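Glycine betaine/carnitine/choline ABC transporter%2C ATP-binding protein%2C putative (PDB 5IIP) is probably the ATP-binding subunit of the osmolyte uptake system OpuC, seen here as its CBS domain pair, and probably senses c-di-AMP, which inhibits the transporter. Local coordinates at residues D[77-81]-D[99-104]; D[120-126]-D[141-147]. All blocks are in the same frame, centred on the assembly; numbering follows the deposited sequence.

Contact 1 is the more buried of the two. In it the loop 99-104, within the second CBS range, lies on strand 77-82 of the first, through two backbone hydrogen bonds and apolar side chains. Contact 2 stays within the second CBS range and near the surface. There helix 114-122 and the loop after it meet the end of strand 137-142 and the start of helix 143-153, and one arginine gives all three hydrogen bonds. The centres of contact 1 and contact 2 lie about 18 Å apart and their nearest atoms about 6 Å apart, so the two do not touch. Both also reach the second subunit.

Contact 1 of 2, residues D[77-81]-D[99-104]; sequences LLGFL and TMQQHI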
loop_
_atom_site.group_PDB
_atom_site.type_symbol
_atom_site.label_atom_id
_atom_site.label_comp_id
_atom_site.label_asym_id
_atom_site.label_seq_id
_atom_site.Cartn_x
_atom_site.Cartn_y
_atom_site.Cartn_z
ATOM N N LEU D 77 8.411 11.876 0.471
ATOM C CA LEU D 77 7.255 11.161 0.016
ATOM C C LEU D 77 6.304 10.933 1.142
ATOM O O LEU D 77 6.658 10.420 2.151
ATOM C CB LEU D 77 7.660 9.836 -0.571
ATOM C CG LEU D 77 6.542 8.977 -1.091
ATOM C CD1 LEU D 77 5.992 9.545 -2.354
ATOM C CD2 LEU D 77 7.049 7.606 -1.354
ATOM N N LEU D 78 5.077 11.341 0.936
ATOM C CA LEU D 78 4.078 11.178 1.922
ATOM C C LEU D 78 2.925 10.332 1.482
ATOM O O LEU D 78 2.279 9.742 2.294
ATOM C CB LEU D 78 3.523 12.535 2.317
ATOM C CG LEU D 78 4.425 13.674 2.716
ATOM C CD1 LEU D 78 3.580 14.850 3.051
ATOM C CD2 LEU D 78 5.294 13.357 3.888
ATOM N N GLY D 79 2.638 10.305 0.205
ATOM C CA GLY D 79 1.501 9.573 -0.253
ATOM C C GLY D 79 1.370 9.235 -1.693
ATOM O O GLY D 79 2.165 9.580 -2.500
ATOM N N PHE D 80 0.291 8.551 -1.991
ATOM C CA PHE D 80 -0.016 8.115 -3.319
ATOM C C PHE D 80 -1.483 8.292 -3.671
ATOM O O PHE D 80 -2.340 8.058 -2.862
ATOM C CB PHE D 80 0.394 6.647 -3.410
ATOM C CG PHE D 80 0.137 6.019 -4.720
ATOM C CD1 PHE D 80 1.064 6.081 -5.705
ATOM C CD2 PHE D 80 -1.015 5.347 -4.948
ATOM C CE1 PHE D 80 0.843 5.501 -6.911
ATOM C CE2 PHE D 80 -1.254 4.768 -6.155
ATOM C CZ PHE D 80 -0.323 4.840 -7.139
ATOM N N LEU D 81 -1.749 8.725 -4.887
ATOM C CA LEU D 81 -3.112 8.884 -5.362
ATOM C C LEU D 81 -3.352 8.331 -6.749
ATOM O O LEU D 81 -2.560 8.509 -7.618
ATOM C CB LEU D 81 -3.492 10.328 -5.392
ATOM C CG LEU D 81 -3.570 11.127 -4.123
ATOM C CD1 LEU D 81 -3.460 12.578 -4.473
ATOM C CD2 LEU D 81 -4.874 10.858 -3.453
ATOM N N THR D 99 -7.203 11.444 2.070
ATOM C CA THR D 99 -7.506 10.552 0.995
ATOM C C THR D 99 -6.361 9.757 0.485
ATOM O O THR D 99 -6.535 8.696 -0.061
ATOM C CB THR D 99 -7.990 11.362 -0.177
ATOM O OG1 THR D 99 -8.985 12.239 0.282
ATOM C CG2 THR D 99 -8.552 10.508 -1.242
ATOM N N MET D 100 -5.186 10.295 0.646
ATOM C CA MET D 100 -4.017 9.632 0.165
ATOM C C MET D 100 -3.718 8.349 0.912
ATOM O O MET D 100 -4.115 8.146 2.045
ATOM C CB MET D 100 -2.827 10.571 0.173
ATOM C CG MET D 100 -2.287 10.925 1.530
ATOM S SD MET D 100 -0.885 11.994 1.503
ATOM C CE MET D 100 -0.763 12.316 3.193
ATOM N N GLN D 101 -3.025 7.475 0.217
ATOM C CA GLN D 101 -2.656 6.202 0.743
ATOM C C GLN D 101 -1.212 6.299 1.157
ATOM O O GLN D 101 -0.377 6.649 0.398
ATOM C CB GLN D 101 -2.902 5.126 -0.309
ATOM C CG GLN D 101 -4.358 4.876 -0.652
ATOM C CD GLN D 101 -5.103 4.023 0.355
ATOM O OE1 GLN D 101 -4.541 3.534 1.307
ATOM N NE2 GLN D 101 -6.368 3.847 0.137
ATOM N N GLN D 102 -0.953 6.009 2.404
ATOM C CA GLN D 102 0.356 6.130 2.954
ATOM C C GLN D 102 1.150 4.875 3.077
ATOM O O GLN D 102 2.219 4.925 3.586
ATOM C CB GLN D 102 0.274 6.804 4.295
ATOM C CG GLN D 102 -0.538 8.073 4.280
ATOM C CD GLN D 102 -0.619 8.792 5.587
ATOM O OE1 GLN D 102 -1.659 9.226 5.984
ATOM N NE2 GLN D 102 0.477 8.939 6.240
ATOM N N HIS D 103 0.638 3.752 2.628
ATOM C CA HIS D 103 1.369 2.509 2.714
ATOM C C HIS D 103 1.759 2.072 1.354
ATOM O O HIS D 103 1.007 1.550 0.599
ATOM C CB HIS D 103 0.525 1.494 3.429
ATOM C CG HIS D 103 0.165 1.919 4.798
ATOM N ND1 HIS D 103 1.058 1.883 5.829
ATOM C CD2 HIS D 103 -0.958 2.458 5.298
ATOM C CE1 HIS D 103 0.491 2.349 6.914
ATOM N NE2 HIS D 103 -0.730 2.712 6.617
ATOM N N ILE D 104 2.998 2.303 1.068
ATOM C CA ILE D 104 3.526 2.064 -0.224
ATOM C C ILE D 104 4.807 1.286 -0.206
ATOM O O ILE D 104 5.562 1.364 0.723
ATOM C CB ILE D 104 3.868 3.415 -0.881
ATOM C CG1 ILE D 104 2.946 4.535 -0.463
ATOM C CG2 ILE D 104 3.762 3.322 -2.365
ATOM C CD1 ILE D 104 3.481 5.897 -0.797
#
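Phe80 and Gln101 meet as a single antiparallel hydrogen-bonded pair. The bond from Gln101 N to Phe80 O is 3.2 Å long and nearly straight, at 173°. The return bond from Phe80 N to Gln101 O is weak and bent. The same Gln101 O also receives a CA-H contact from Gly79.

Two side chains of the loop pack close beside this bridge. Met100 lays its sulfur against Gly79, with SD 3.8 Å from Gly79 CA. Its CG sits between the backbone N and the carbonyl carbon (chi1 71°), and the chain beyond is extended. Leu81 CD2 comes to 3.9 Å from Met100 CA. Ile104 points at the strand. Its CD1 meets Leu77 CD2 tip to tip at 4.0 Å and lies 4.1 Å from Phe80 CB.

Leu78 and Gly79 form a classic beta bulge opposite Val70 of strand 67-71. Strand 77-82 is the outermost strand of its three-stranded sheet within the chain. The loop 99-104, which follows helix 96-99 and leads to strand 107-108, crosses its outer side. The Phe80 ring turns away from the loop and meets Phe69.

The looser side is at Gln102. It is partly exposed and brushes Leu78 O with its CG, 3.8 Å away. Met100 CE is also loosely placed, 4.4 Å from Leu78 CB. The far side of Gln101 is taken by the second subunit: its amide bends away from the strand, and OE1 accepts from Thr106 N of that subunit.

Contact 2 of 2, residues D[120-126]-D[141-147]; sequences ILKRNVR and ITRANVV
Arg143 donates all three hydrogen bonds between helix 114-122 with its following loop and the strand-to-helix turn. Its backbone N gives the shortest, 2.9 Å to Arg126 O. The side chain reaches back along the loop. CG is anti to the backbone N (chi1 -170°), and the chain stays extended to NE, which brings the guanidinium to the end of the helix. NE donates to Arg123 O at 3.3 Å, nearly in line with the C=O bond. NH2 donates to Leu121 O at 3.1 Å, with an angle of 152° at the hydrogen. Both oxygens lie at the guanidinium edge, somewhat tilted from its plane. Two bonds from one flat group should limit its rotation. Arg123 sends its own guanidinium away, to a salt bridge with Asp85 of the second subunit. Thr142 is the N-cap of helix 143-153, and its OG1 accepts from Asn145 N.

The aliphatic part of Arg143 runs beside the loop, with CB 3.6 Å from Val125 O. Ile120 CG2 lies alongside the CG of Arg143, the two chains running antiparallel.

Further out the contact is apolar. Ile120 CD1 touches Ile141 CD1 at 3.8 Å, the two side chains crossing at about a right angle. Leu121 CD2 rests against two valines of helix 143-153, 3.8 Å from Val146 CG1 and 3.9 Å from Val147 CG2.

Such packing of two helices, here 114-122 and 143-153, against one face of a short three-stranded sheet is the pattern of a CBS domain.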
loop_
_atom_site.group_PDB
_atom_site.type_symbol
_atom_site.label_atom_id
_atom_site.label_comp_id
_atom_site.label_asym_id
_atom_site.label_seq_id
_atom_site.Cartn_x
_atom_site.Cartn_y
_atom_site.Cartn_z
ATOM N N ILE D 120 8.557 -7.252 -7.641
ATOM C CA ILE D 120 7.785 -6.416 -8.518
ATOM C C ILE D 120 6.977 -7.208 -9.485
ATOM O O ILE D 120 5.868 -6.887 -9.717
ATOM C CB ILE D 120 8.692 -5.469 -9.294
ATOM C CG1 ILE D 120 9.330 -4.525 -8.331
ATOM C CG2 ILE D 120 7.961 -4.702 -10.370
ATOM C CD1 ILE D 120 10.303 -3.610 -8.978
ATOM N N LEU D 121 7.581 -8.197 -10.106
ATOM C CA LEU D 121 6.905 -9.039 -11.070
ATOM C C LEU D 121 5.854 -9.906 -10.437
ATOM O O LEU D 121 4.839 -10.156 -10.997
ATOM C CB LEU D 121 7.895 -9.894 -11.839
ATOM C CG LEU D 121 8.847 -9.194 -12.771
ATOM C CD1 LEU D 121 9.872 -10.112 -13.355
ATOM C CD2 LEU D 121 8.121 -8.485 -13.847
ATOM N N LYS D 122 6.161 -10.432 -9.278
ATOM C CA LYS D 122 5.258 -11.296 -8.554
ATOM C C LYS D 122 4.026 -10.630 -7.984
ATOM O O LYS D 122 2.974 -11.202 -7.943
ATOM C CB LYS D 122 5.994 -12.038 -7.473
ATOM C CG LYS D 122 6.735 -13.268 -7.929
ATOM C CD LYS D 122 7.226 -14.042 -6.726
ATOM C CE LYS D 122 8.352 -14.949 -7.054
ATOM N NZ LYS D 122 9.101 -15.128 -5.814
ATOM N N ARG D 123 4.190 -9.431 -7.492
ATOM C CA ARG D 123 3.111 -8.710 -6.914
ATOM C C ARG D 123 2.380 -7.933 -7.945
ATOM O O ARG D 123 2.767 -7.867 -9.065
ATOM C CB ARG D 123 3.604 -7.745 -5.865
ATOM C CG ARG D 123 4.591 -8.288 -4.899
ATOM C CD ARG D 123 3.924 -8.849 -3.691
ATOM N NE ARG D 123 4.869 -8.934 -2.602
ATOM C CZ ARG D 123 4.859 -9.858 -1.662
ATOM N NH1 ARG D 123 3.955 -10.809 -1.659
ATOM N NH2 ARG D 123 5.770 -9.830 -0.723
ATOM N N ASN D 124 1.304 -7.327 -7.533
ATOM C CA ASN D 124 0.502 -6.562 -8.419
ATOM C C ASN D 124 0.712 -5.073 -8.344
ATOM O O ASN D 124 -0.023 -4.323 -8.922
ATOM C CB ASN D 124 -0.942 -6.880 -8.157
ATOM C CG ASN D 124 -1.761 -6.784 -9.388
ATOM O OD1 ASN D 124 -1.260 -6.918 -10.487
ATOM N ND2 ASN D 124 -3.032 -6.517 -9.216
ATOM N N VAL D 125 1.741 -4.646 -7.659
ATOM C CA VAL D 125 1.979 -3.242 -7.490
ATOM C C VAL D 125 2.531 -2.596 -8.733
ATOM O O VAL D 125 3.600 -2.920 -9.189
ATOM C CB VAL D 125 2.974 -3.034 -6.354
ATOM C CG1 VAL D 125 2.374 -3.482 -5.051
ATOM C CG2 VAL D 125 4.236 -3.813 -6.649
ATOM N N ARG D 126 1.725 -1.701 -9.271
ATOM C CA ARG D 126 1.984 -0.905 -10.476
ATOM C C ARG D 126 3.043 0.196 -10.480
ATOM O O ARG D 126 3.725 0.368 -11.447
ATOM C CB ARG D 126 0.683 -0.306 -10.968
ATOM C CG ARG D 126 -0.404 -1.324 -11.139
ATOM C CD ARG D 126 -1.722 -0.680 -11.469
ATOM N NE ARG D 126 -2.758 -1.661 -11.716
ATOM C CZ ARG D 126 -2.809 -2.451 -12.776
ATOM N NH1 ARG D 126 -3.799 -3.292 -12.903
ATOM N NH2 ARG D 126 -1.887 -2.404 -13.707
ATOM N N ILE D 141 9.592 3.684 -10.808
ATOM C CA ILE D 141 9.695 2.522 -11.642
ATOM C C ILE D 141 8.340 1.870 -11.720
ATOM O O ILE D 141 7.747 1.586 -10.748
ATOM C CB ILE D 141 10.771 1.555 -11.173
ATOM C CG1 ILE D 141 10.355 0.859 -9.932
ATOM C CG2 ILE D 141 12.053 2.296 -10.920
ATOM C CD1 ILE D 141 11.453 0.019 -9.333
ATOM N N THR D 142 7.847 1.656 -12.907
ATOM C CA THR D 142 6.559 1.041 -13.078
ATOM C C THR D 142 6.683 -0.438 -13.318
ATOM O O THR D 142 7.688 -0.899 -13.761
ATOM C CB THR D 142 5.812 1.651 -14.264
ATOM O OG1 THR D 142 6.495 1.354 -15.459
ATOM C CG2 THR D 142 5.738 3.119 -14.139
ATOM N N ARG D 143 5.647 -1.176 -13.014
ATOM C CA ARG D 143 5.651 -2.586 -13.251
ATOM C C ARG D 143 5.735 -2.851 -14.736
ATOM O O ARG D 143 6.330 -3.794 -15.168
ATOM C CB ARG D 143 4.435 -3.240 -12.656
ATOM C CG ARG D 143 4.509 -4.745 -12.669
ATOM C CD ARG D 143 3.315 -5.384 -12.031
ATOM N NE ARG D 143 3.368 -6.809 -12.119
ATOM C CZ ARG D 143 3.164 -7.467 -13.227
ATOM N NH1 ARG D 143 2.898 -6.845 -14.332
ATOM N NH2 ARG D 143 3.244 -8.750 -13.219
ATOM N N ALA D 144 5.115 -1.995 -15.520
ATOM C CA ALA D 144 5.097 -2.151 -16.955
ATOM C C ALA D 144 6.447 -2.050 -17.534
ATOM O O ALA D 144 6.779 -2.742 -18.450
ATOM C CB ALA D 144 4.188 -1.149 -17.596
ATOM N N ASN D 145 7.227 -1.147 -17.011
ATOM C CA ASN D 145 8.578 -0.980 -17.477
ATOM C C ASN D 145 9.503 -2.142 -17.191
ATOM O O ASN D 145 10.355 -2.446 -17.963
ATOM C CB ASN D 145 9.153 0.307 -16.944
ATOM C CG ASN D 145 8.573 1.489 -17.614
ATOM O OD1 ASN D 145 8.151 1.409 -18.739
ATOM N ND2 ASN D 145 8.537 2.581 -16.923
ATOM N N VAL D 146 9.338 -2.756 -16.042
ATOM C CA VAL D 146 10.143 -3.885 -15.639
ATOM C C VAL D 146 9.896 -5.050 -16.566
ATOM O O VAL D 146 10.798 -5.742 -16.914
ATOM C CB VAL D 146 9.888 -4.251 -14.186
ATOM C CG1 VAL D 146 10.569 -5.543 -13.820
ATOM C CG2 VAL D 146 10.343 -3.142 -13.291
ATOM N N VAL D 147 8.650 -5.260 -16.947
ATOM C CA VAL D 147 8.296 -6.317 -17.855
ATOM C C VAL D 147 8.907 -6.090 -19.207
ATOM O O VAL D 147 9.433 -6.982 -19.791
ATOM C CB VAL D 147 6.775 -6.415 -18.017
ATOM C CG1 VAL D 147 6.396 -7.439 -19.038
ATOM C CG2 VAL D 147 6.089 -6.736 -16.723
#